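Local coordinates for protein magnesium transporter, putative (Shewanella oneidensis MR-1, PDB 3KXR) that probably transports magnesium or related cations across the membrane, the fragment here being part of its intracellular N domain with the CBS-domain pair, at residues Q43-E46 and L47-Y51. Sequence-based numbering, arbitrary orientation.
Sequences QRFE and LYDQY
Arg44 and Tyr48, one helical turn apart, extend alongside each other in one direction, with the guanidinium plane turned 82° from the phenol ring. From its root outward, the Tyr48 side chain stays close to its neighbour: CB rests against the carbonyl oxygens of Arg44 and Phe45, CG is also near Arg44 O, CD2 comes to 3.3 Å from that same oxygen, and CE2 meets the methylene Arg44 CG at 4.0 Å. Arg44 CG is put there by a chi1 of -163°, which sets it beside the carbonyl carbon; the chain then bends at chi2 and chi3, and NH1 forms a salt bridge with Glu16. Tyr48 also packs on Glu16 and Ile19 of helix 15-20, so an alanine here would probably leave Arg44 CG without its aromatic neighbour and open a gap against that helix. Beneath the side chains, Tyr48 N gives Arg44 O a nearly straight hydrogen bond (3.0 Å, 171°). Leu47 N bonds to Gln43 O, and Leu47 CG lies 3.6 Å from the same Gln43 O, while Asp49 N reaches Phe45 O at 2.8 Å. Asp49 CB approaches the Phe45 ring obliquely, 4.2 Å from CE2. On the exposed side the carboxylates of Glu46 and Asp49 come within 4.5 Å (OE1 to OD2), a like-charge approach that solvent probably screens. Gln50 N bonds only weakly to Glu46 O, and Tyr51 leaves helical geometry. These i+4 to i N-H...O=C bonds are those of an alpha-helix in its last turns, here closing helix 39-50 of the MgtE intracellular N domain, whose Phe45 packs on helices 15-20 and 27-36.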
ATOM      1  N   GLN A  43       2.768  -3.960  10.704  1.00 41.86           N
ATOM      2  CA  GLN A  43       2.803  -3.459  12.083  1.00 42.03           C
ATOM      3  C   GLN A  43       3.203  -4.598  13.033  1.00 42.01           C
ATOM      4  O   GLN A  43       4.011  -4.409  13.938  1.00 42.09           O
ATOM      5  CB  GLN A  43       1.457  -2.837  12.491  1.00 42.09           C
ATOM      6  CG  GLN A  43       1.134  -1.447  11.858  1.00 43.52           C
ATOM      7  CD  GLN A  43      -0.352  -0.921  12.087  1.00 46.67           C
ATOM      8  OE1 GLN A  43      -1.171  -1.528  12.807  1.00 46.21           O
ATOM      9  NE2 GLN A  43      -0.661   0.231  11.475  1.00 48.36           N
ATOM     10  N   ARG A  44       2.652  -5.782  12.784  1.00 42.04           N
ATOM     11  CA  ARG A  44       2.939  -6.973  13.567  1.00 42.59           C
ATOM     12  C   ARG A  44       4.406  -7.328  13.448  1.00 41.46           C
ATOM     13  O   ARG A  44       5.062  -7.667  14.434  1.00 40.91           O
ATOM     14  CB  ARG A  44       2.027  -8.138  13.129  1.00 43.31           C
ATOM     15  CG  ARG A  44       1.929  -9.320  14.145  1.00 48.84           C
ATOM     16  CD  ARG A  44       0.533 -10.100  14.166  1.00 55.33           C
ATOM     17  NE  ARG A  44      -0.326  -9.858  12.990  1.00 60.97           N
ATOM     18  CZ  ARG A  44      -0.484 -10.654  11.912  1.00 66.10           C
ATOM     19  NH1 ARG A  44       0.136 -11.842  11.798  1.00 67.56           N
ATOM     20  NH2 ARG A  44      -1.289 -10.247  10.913  1.00 67.40           N
ATOM     21  N   PHE A  45       4.946  -7.192  12.252  1.00 41.12           N
ATOM     22  CA  PHE A  45       6.353  -7.451  12.063  1.00 41.39           C
ATOM     23  C   PHE A  45       7.256  -6.480  12.872  1.00 42.12           C
ATOM     24  O   PHE A  45       8.236  -6.902  13.506  1.00 42.17           O
ATOM     25  CB  PHE A  45       6.696  -7.409  10.574  1.00 41.38           C
ATOM     26  CG  PHE A  45       8.164  -7.584  10.287  1.00 41.14           C
ATOM     27  CD1 PHE A  45       8.682  -8.844   9.959  1.00 42.13           C
ATOM     28  CD2 PHE A  45       9.028  -6.495  10.350  1.00 38.85           C
ATOM     29  CE1 PHE A  45      10.023  -9.003   9.702  1.00 41.87           C
ATOM     30  CE2 PHE A  45      10.381  -6.644  10.091  1.00 41.14           C
ATOM     31  CZ  PHE A  45      10.892  -7.901   9.764  1.00 40.30           C
ATOM     32  N   GLU A  46       6.941  -5.197  12.841  1.00 42.63           N
ATOM     33  CA  GLU A  46       7.737  -4.211  13.571  1.00 43.94           C
ATOM     34  C   GLU A  46       7.723  -4.478  15.065  1.00 43.37           C
ATOM     35  O   GLU A  46       8.750  -4.301  15.719  1.00 43.08           O
ATOM     36  CB  GLU A  46       7.267  -2.760  13.292  1.00 44.54           C
ATOM     37  CG  GLU A  46       7.460  -2.284  11.807  1.00 49.62           C
ATOM     38  CD  GLU A  46       8.925  -2.447  11.282  1.00 57.05           C
ATOM     39  OE1 GLU A  46       9.877  -2.121  12.033  1.00 61.67           O
ATOM     40  OE2 GLU A  46       9.141  -2.909  10.125  1.00 62.07           O
ATOM     41  N   LEU A  47       6.582  -4.929  15.595  1.00 43.22           N
ATOM     42  CA  LEU A  47       6.487  -5.244  17.023  1.00 42.93           C
ATOM     43  C   LEU A  47       7.296  -6.487  17.394  1.00 43.31           C
ATOM     44  O   LEU A  47       8.013  -6.489  18.405  1.00 43.35           O
ATOM     45  CB  LEU A  47       5.051  -5.439  17.452  1.00 42.47           C
ATOM     46  CG  LEU A  47       4.204  -4.160  17.494  1.00 43.06           C
ATOM     47  CD1 LEU A  47       2.745  -4.546  17.536  1.00 41.16           C
ATOM     48  CD2 LEU A  47       4.560  -3.231  18.652  1.00 41.32           C
ATOM     49  N   TYR A  48       7.163  -7.537  16.592  1.00 43.40           N
ATOM     50  CA  TYR A  48       7.950  -8.746  16.790  1.00 43.88           C
ATOM     51  C   TYR A  48       9.445  -8.446  16.629  1.00 44.18           C
ATOM     52  O   TYR A  48      10.285  -9.004  17.305  1.00 43.01           O
ATOM     53  CB  TYR A  48       7.551  -9.817  15.796  1.00 44.15           C
ATOM     54  CG  TYR A  48       6.435 -10.713  16.250  1.00 43.97           C
ATOM     55  CD1 TYR A  48       6.615 -12.086  16.368  1.00 44.44           C
ATOM     56  CD2 TYR A  48       5.207 -10.202  16.563  1.00 46.13           C
ATOM     57  CE1 TYR A  48       5.582 -12.916  16.802  1.00 45.63           C
ATOM     58  CE2 TYR A  48       4.165 -11.031  16.992  1.00 46.14           C
ATOM     59  CZ  TYR A  48       4.365 -12.372  17.108  1.00 45.29           C
ATOM     60  OH  TYR A  48       3.334 -13.162  17.513  1.00 47.44           O
ATOM     61  N   ASP A  49       9.762  -7.521  15.750  1.00 44.64           N
ATOM     62  CA  ASP A  49      11.134  -7.172  15.526  1.00 45.27           C
ATOM     63  C   ASP A  49      11.699  -6.368  16.670  1.00 45.07           C
ATOM     64  O   ASP A  49      12.901  -6.415  16.936  1.00 45.75           O
ATOM     65  CB  ASP A  49      11.249  -6.388  14.221  1.00 45.92           C
ATOM     66  CG  ASP A  49      12.678  -6.209  13.762  1.00 48.00           C
ATOM     67  OD1 ASP A  49      13.527  -7.114  13.939  1.00 49.45           O
ATOM     68  OD2 ASP A  49      12.944  -5.146  13.180  1.00 52.58           O
ATOM     69  N   GLN A  50      10.851  -5.624  17.364  1.00 44.98           N
ATOM     70  CA  GLN A  50      11.346  -4.807  18.456  1.00 44.35           C
ATOM     71  C   GLN A  50      11.261  -5.522  19.786  1.00 43.78           C
ATOM     72  O   GLN A  50      12.106  -5.310  20.626  1.00 43.63           O
ATOM     73  CB  GLN A  50      10.600  -3.496  18.538  1.00 44.19           C
ATOM     74  CG  GLN A  50      11.173  -2.566  19.605  1.00 46.51           C
ATOM     75  CD  GLN A  50      10.463  -1.217  19.657  1.00 50.29           C
ATOM     76  OE1 GLN A  50       9.499  -0.972  18.914  1.00 52.09           O
ATOM     77  NE2 GLN A  50      10.927  -0.338  20.541  1.00 50.43           N
ATOM     78  N   TYR A  51      10.247  -6.360  19.980  1.00 43.29           N
ATOM     79  CA  TYR A  51       9.998  -6.975  21.284  1.00 42.98           C
ATOM     80  C   TYR A  51      10.143  -8.482  21.208  1.00 43.11           C
ATOM     81  O   TYR A  51       9.643  -9.126  20.283  1.00 42.97           O
ATOM     82  CB  TYR A  51       8.593  -6.609  21.818  1.00 42.95           C
ATOM     83  CG  TYR A  51       8.407  -5.122  22.042  1.00 41.98           C
ATOM     84  CD1 TYR A  51       7.618  -4.349  21.181  1.00 41.45           C
ATOM     85  CD2 TYR A  51       9.054  -4.478  23.090  1.00 42.60           C
ATOM     86  CE1 TYR A  51       7.475  -2.963  21.380  1.00 41.53           C
ATOM     87  CE2 TYR A  51       8.905  -3.093  23.306  1.00 42.25           C
ATOM     88  CZ  TYR A  51       8.127  -2.347  22.448  1.00 41.28           C
ATOM     89  OH  TYR A  51       8.019  -1.002  22.663  1.00 40.10           O
TER